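Local coordinates for YohF (Salmonella typhimurium, PDB 6WON), which is probably an acetoin dehydrogenase, an oxidoreductase of the short-chain dehydrogenase/reductase family with a Rossmann fold, at residues B[99-103]-B[104-108]; B[116-119]-B[120-124]. All coordinates share one frame; numbering follows the deposited sequence.

Contact 1 of 2, residues B[99-103]-B[104-108]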
# COMPACT_ATOMS: atom_id res chain seq x y z
N ILE B 99 10.91 -11.52 -20.63
CA ILE B 99 12.23 -11.52 -21.25
C ILE B 99 12.14 -11.46 -22.77
O ILE B 99 13.06 -10.97 -23.44
CB ILE B 99 13.05 -12.74 -20.78
CG1 ILE B 99 14.54 -12.53 -21.09
CG2 ILE B 99 12.52 -14.04 -21.39
CD1 ILE B 99 15.13 -11.28 -20.43
N ASP B 100 11.03 -11.94 -23.34
CA ASP B 100 10.88 -12.13 -24.78
C ASP B 100 9.82 -11.25 -25.42
O ASP B 100 9.69 -11.27 -26.66
CB ASP B 100 10.52 -13.59 -25.09
CG ASP B 100 11.72 -14.49 -25.07
OD1 ASP B 100 12.85 -13.97 -25.21
OD2 ASP B 100 11.54 -15.72 -24.90
N MET B 101 9.04 -10.52 -24.65
CA MET B 101 7.89 -9.81 -25.17
C MET B 101 8.29 -8.84 -26.27
O MET B 101 9.13 -7.96 -26.03
CB MET B 101 7.19 -9.06 -24.04
CG MET B 101 5.88 -8.44 -24.46
SD MET B 101 5.03 -7.56 -23.14
CE MET B 101 6.13 -7.82 -21.76
N PRO B 102 7.73 -8.95 -27.48
CA PRO B 102 7.99 -7.94 -28.52
C PRO B 102 7.51 -6.55 -28.09
O PRO B 102 6.50 -6.40 -27.40
CB PRO B 102 7.17 -8.44 -29.72
CG PRO B 102 6.90 -9.88 -29.46
CD PRO B 102 6.89 -10.06 -27.95
N PHE B 103 8.25 -5.53 -28.52
CA PHE B 103 7.82 -4.16 -28.24
C PHE B 103 6.40 -3.90 -28.76
O PHE B 103 5.62 -3.19 -28.12
CB PHE B 103 8.80 -3.17 -28.84
CG PHE B 103 8.55 -1.74 -28.43
CD1 PHE B 103 8.58 -1.37 -27.09
CD2 PHE B 103 8.31 -0.76 -29.38
CE1 PHE B 103 8.36 -0.06 -26.70
CE2 PHE B 103 8.09 0.56 -29.01
CZ PHE B 103 8.11 0.91 -27.66
N THR B 104 6.04 -4.49 -29.91
CA THR B 104 4.71 -4.24 -30.46
C THR B 104 3.63 -4.73 -29.51
O THR B 104 2.58 -4.09 -29.36
CB THR B 104 4.57 -4.89 -31.85
OG1 THR B 104 3.27 -4.61 -32.39
CG2 THR B 104 4.76 -6.40 -31.79
N GLN B 105 3.88 -5.85 -28.83
CA GLN B 105 2.90 -6.38 -27.90
C GLN B 105 2.81 -5.53 -26.65
O GLN B 105 1.72 -5.27 -26.14
CB GLN B 105 3.24 -7.82 -27.56
CG GLN B 105 2.26 -8.45 -26.61
CD GLN B 105 2.43 -9.94 -26.50
OE1 GLN B 105 3.56 -10.45 -26.47
NE2 GLN B 105 1.31 -10.66 -26.47
N TRP B 106 3.97 -5.10 -26.13
CA TRP B 106 3.99 -4.15 -25.01
C TRP B 106 3.14 -2.93 -25.33
O TRP B 106 2.29 -2.52 -24.53
CB TRP B 106 5.45 -3.75 -24.72
CG TRP B 106 5.64 -2.66 -23.71
CD1 TRP B 106 5.74 -1.32 -23.96
CD2 TRP B 106 5.79 -2.82 -22.29
NE1 TRP B 106 5.93 -0.63 -22.77
CE2 TRP B 106 5.96 -1.53 -21.74
CE3 TRP B 106 5.77 -3.92 -21.43
CZ2 TRP B 106 6.12 -1.31 -20.36
CZ3 TRP B 106 5.93 -3.71 -20.06
CH2 TRP B 106 6.10 -2.41 -19.54
N ARG B 107 3.33 -2.36 -26.52
CA ARG B 107 2.59 -1.15 -26.87
C ARG B 107 1.11 -1.46 -27.10
O ARG B 107 0.25 -0.64 -26.75
CB ARG B 107 3.19 -0.51 -28.12
CG ARG B 107 4.49 0.23 -27.86
CD ARG B 107 4.26 1.71 -27.66
NE ARG B 107 3.39 2.00 -26.52
CZ ARG B 107 2.14 2.46 -26.60
NH1 ARG B 107 1.58 2.73 -27.79
NH2 ARG B 107 1.46 2.69 -25.49
N GLN B 108 0.81 -2.61 -27.70
CA GLN B 108 -0.59 -2.97 -27.93
C GLN B 108 -1.35 -3.10 -26.61
O GLN B 108 -2.48 -2.61 -26.49
CB GLN B 108 -0.65 -4.27 -28.73
CG GLN B 108 -2.05 -4.73 -29.07
CD GLN B 108 -2.53 -5.88 -28.19
OE1 GLN B 108 -3.56 -5.78 -27.53
NE2 GLN B 108 -1.76 -6.97 -28.17
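P102 O takes the N-H of W106 at 3.1 Å, nearly straight at 171°, and a second, weak and strongly bent bond from Q105 N. One residue further, R107 N reaches F103 O at 2.9 Å. The polar ends of Q105, R107 and W106 find partners beyond the turn: Q105 OE1 with S96 OG, R107 NH2 in a salt bridge with D115, and W106 NE1 with D115 of the second subunit. Around this backbone frame, R107 CG lies over one face of the F103 ring, 3.9 Å from its centroid and shifted toward the rim, a CH-pi contact in which the two side chains run alongside. With CG anti to the backbone N (chi1 -171°), the F103 ring is set beside the R107 chain, and its CE1 comes 4.0 Å from W106 CD1; the ring planes are nearly parallel, at 16°, yet barely overlap. On the other flank, M101 bends at its sulfur and brings CE to the edge of the indole, 3.9 Å from W106 CE3. P102 CB touches the methyl T104 CG2 at 3.8 Å. With proline at the N-cap and its carbonyl opening the i to i+4 ladder, this is the N-terminal start of helix 103-131 in a Rossmann-type SDR subunit.

Contact 2 of 2, residues B[116-119]-B[120-124]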
# COMPACT_ATOMS: atom_id res chain seq x y z
N GLY B 116 -6.44 3.99 -24.06
CA GLY B 116 -7.83 4.20 -24.40
C GLY B 116 -8.62 4.81 -23.26
O GLY B 116 -9.35 5.79 -23.45
N ALA B 117 -8.46 4.26 -22.05
CA ALA B 117 -9.14 4.81 -20.88
C ALA B 117 -8.77 6.27 -20.66
O ALA B 117 -9.62 7.07 -20.27
CB ALA B 117 -8.80 3.98 -19.64
N PHE B 118 -7.51 6.62 -20.90
CA PHE B 118 -7.10 8.02 -20.79
C PHE B 118 -7.89 8.91 -21.75
O PHE B 118 -8.39 9.97 -21.36
CB PHE B 118 -5.60 8.14 -21.05
CG PHE B 118 -5.16 9.52 -21.43
CD1 PHE B 118 -5.23 10.56 -20.51
CD2 PHE B 118 -4.68 9.79 -22.70
CE1 PHE B 118 -4.82 11.86 -20.87
CE2 PHE B 118 -4.28 11.07 -23.06
CZ PHE B 118 -4.35 12.10 -22.14
N LEU B 119 -8.02 8.48 -23.01
CA LEU B 119 -8.68 9.30 -24.02
C LEU B 119 -10.19 9.37 -23.80
O LEU B 119 -10.80 10.44 -23.93
CB LEU B 119 -8.38 8.75 -25.42
CG LEU B 119 -6.94 8.96 -25.87
CD1 LEU B 119 -6.70 8.35 -27.23
CD2 LEU B 119 -6.59 10.46 -25.86
N CYS B 120 -10.82 8.24 -23.50
CA CYS B 120 -12.24 8.24 -23.17
C CYS B 120 -12.51 9.12 -21.96
O CYS B 120 -13.47 9.90 -21.95
CB CYS B 120 -12.71 6.80 -22.93
SG CYS B 120 -12.61 5.71 -24.41
N ALA B 121 -11.65 9.03 -20.94
CA ALA B 121 -11.83 9.84 -19.74
C ALA B 121 -11.78 11.34 -20.06
O ALA B 121 -12.59 12.12 -19.53
CB ALA B 121 -10.77 9.47 -18.70
N GLN B 122 -10.83 11.76 -20.91
CA GLN B 122 -10.73 13.16 -21.28
C GLN B 122 -12.03 13.64 -21.91
O GLN B 122 -12.58 14.70 -21.54
CB GLN B 122 -9.59 13.37 -22.29
CG GLN B 122 -8.21 13.51 -21.71
CD GLN B 122 -7.20 13.86 -22.80
OE1 GLN B 122 -7.15 13.20 -23.85
NE2 GLN B 122 -6.40 14.89 -22.57
N ILE B 123 -12.53 12.88 -22.87
CA ILE B 123 -13.73 13.29 -23.60
C ILE B 123 -14.91 13.40 -22.66
O ILE B 123 -15.66 14.39 -22.69
CB ILE B 123 -14.00 12.30 -24.75
CG1 ILE B 123 -12.94 12.47 -25.83
CG2 ILE B 123 -15.42 12.49 -25.29
CD1 ILE B 123 -12.89 11.33 -26.83
N ALA B 124 -15.10 12.41 -21.78
CA ALA B 124 -16.22 12.46 -20.86
C ALA B 124 -16.07 13.61 -19.88
O ALA B 124 -17.04 14.32 -19.58
CB ALA B 124 -16.38 11.12 -20.12
O HOH W 1 -9.25 12.47 -25.53
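F118 and Q122, one turn apart, meet ring to amide: the two planes lie 29° apart in a stacked arrangement, and F118 CZ comes within 3.4 Å of Q122 CD. With CG anti to the backbone N of F118 (chi1 160°), the ring stands out from the helix, where the Q122 amide lies against it. The same amide touches L119, whose CD2 is 3.4 Å from Q122 OE1, the two side chains running alongside and pointing the same way. A water ties this corner together, donating to L119 O at 3.0 Å and to Q122 OE1 at 2.8 Å, which links the oxygen end of the amide to the helix backbone. The other end, Q122 NE2, crosses to the second subunit, where it is hydrogen-bonded to F98 O and M101 O.

Beneath the side chains runs the i to i+4 ladder. C120 N to G116 O is its straightest rung, 178° at 2.9 Å, and I123 N closes on L119 O at 3.2 Å; A121 N and Q122 N bond to A117 O and F118 O less straight, with the donor tilted from the carbonyl plane. A121 CB sits 3.1 Å from A117 O, close against the backbone.

Further out, C120 and I123 pack on I73 of helix 71-80, A117, F118 and A121 on helix 153-173, and C120 and A121 on N88 of strand 85-88. The F118 ring also stacks with W106 of the second subunit, while L119 packs on F103 there. Water on OE1, two carbonyls of the second subunit on NE2 and the stacked ring together probably fix the rotation of this buried amide, with both its polar ends satisfied.

In the fold
After strand 85-88 the chain runs through a loop into contact 1 (99-103 with 104-108), which joins that loop to the first turn of helix 103-131. Contact 2 (116-119 with 120-124) follows on the same helix. The two are in series, neither enclosing nor crossing the other, and neither closes a long loop, since each spans adjoining residues. Their centres lie 23 Å apart and their nearest atoms about 8 Å. Contact 1 sits toward the periphery, against helix 153-173; contact 2 is buried between helices 71-80 and 153-173, against strand 85-88. Across the interface with the second subunit of the four-chain assembly they become partners, contact 1 of one subunit packing on contact 2 of the other.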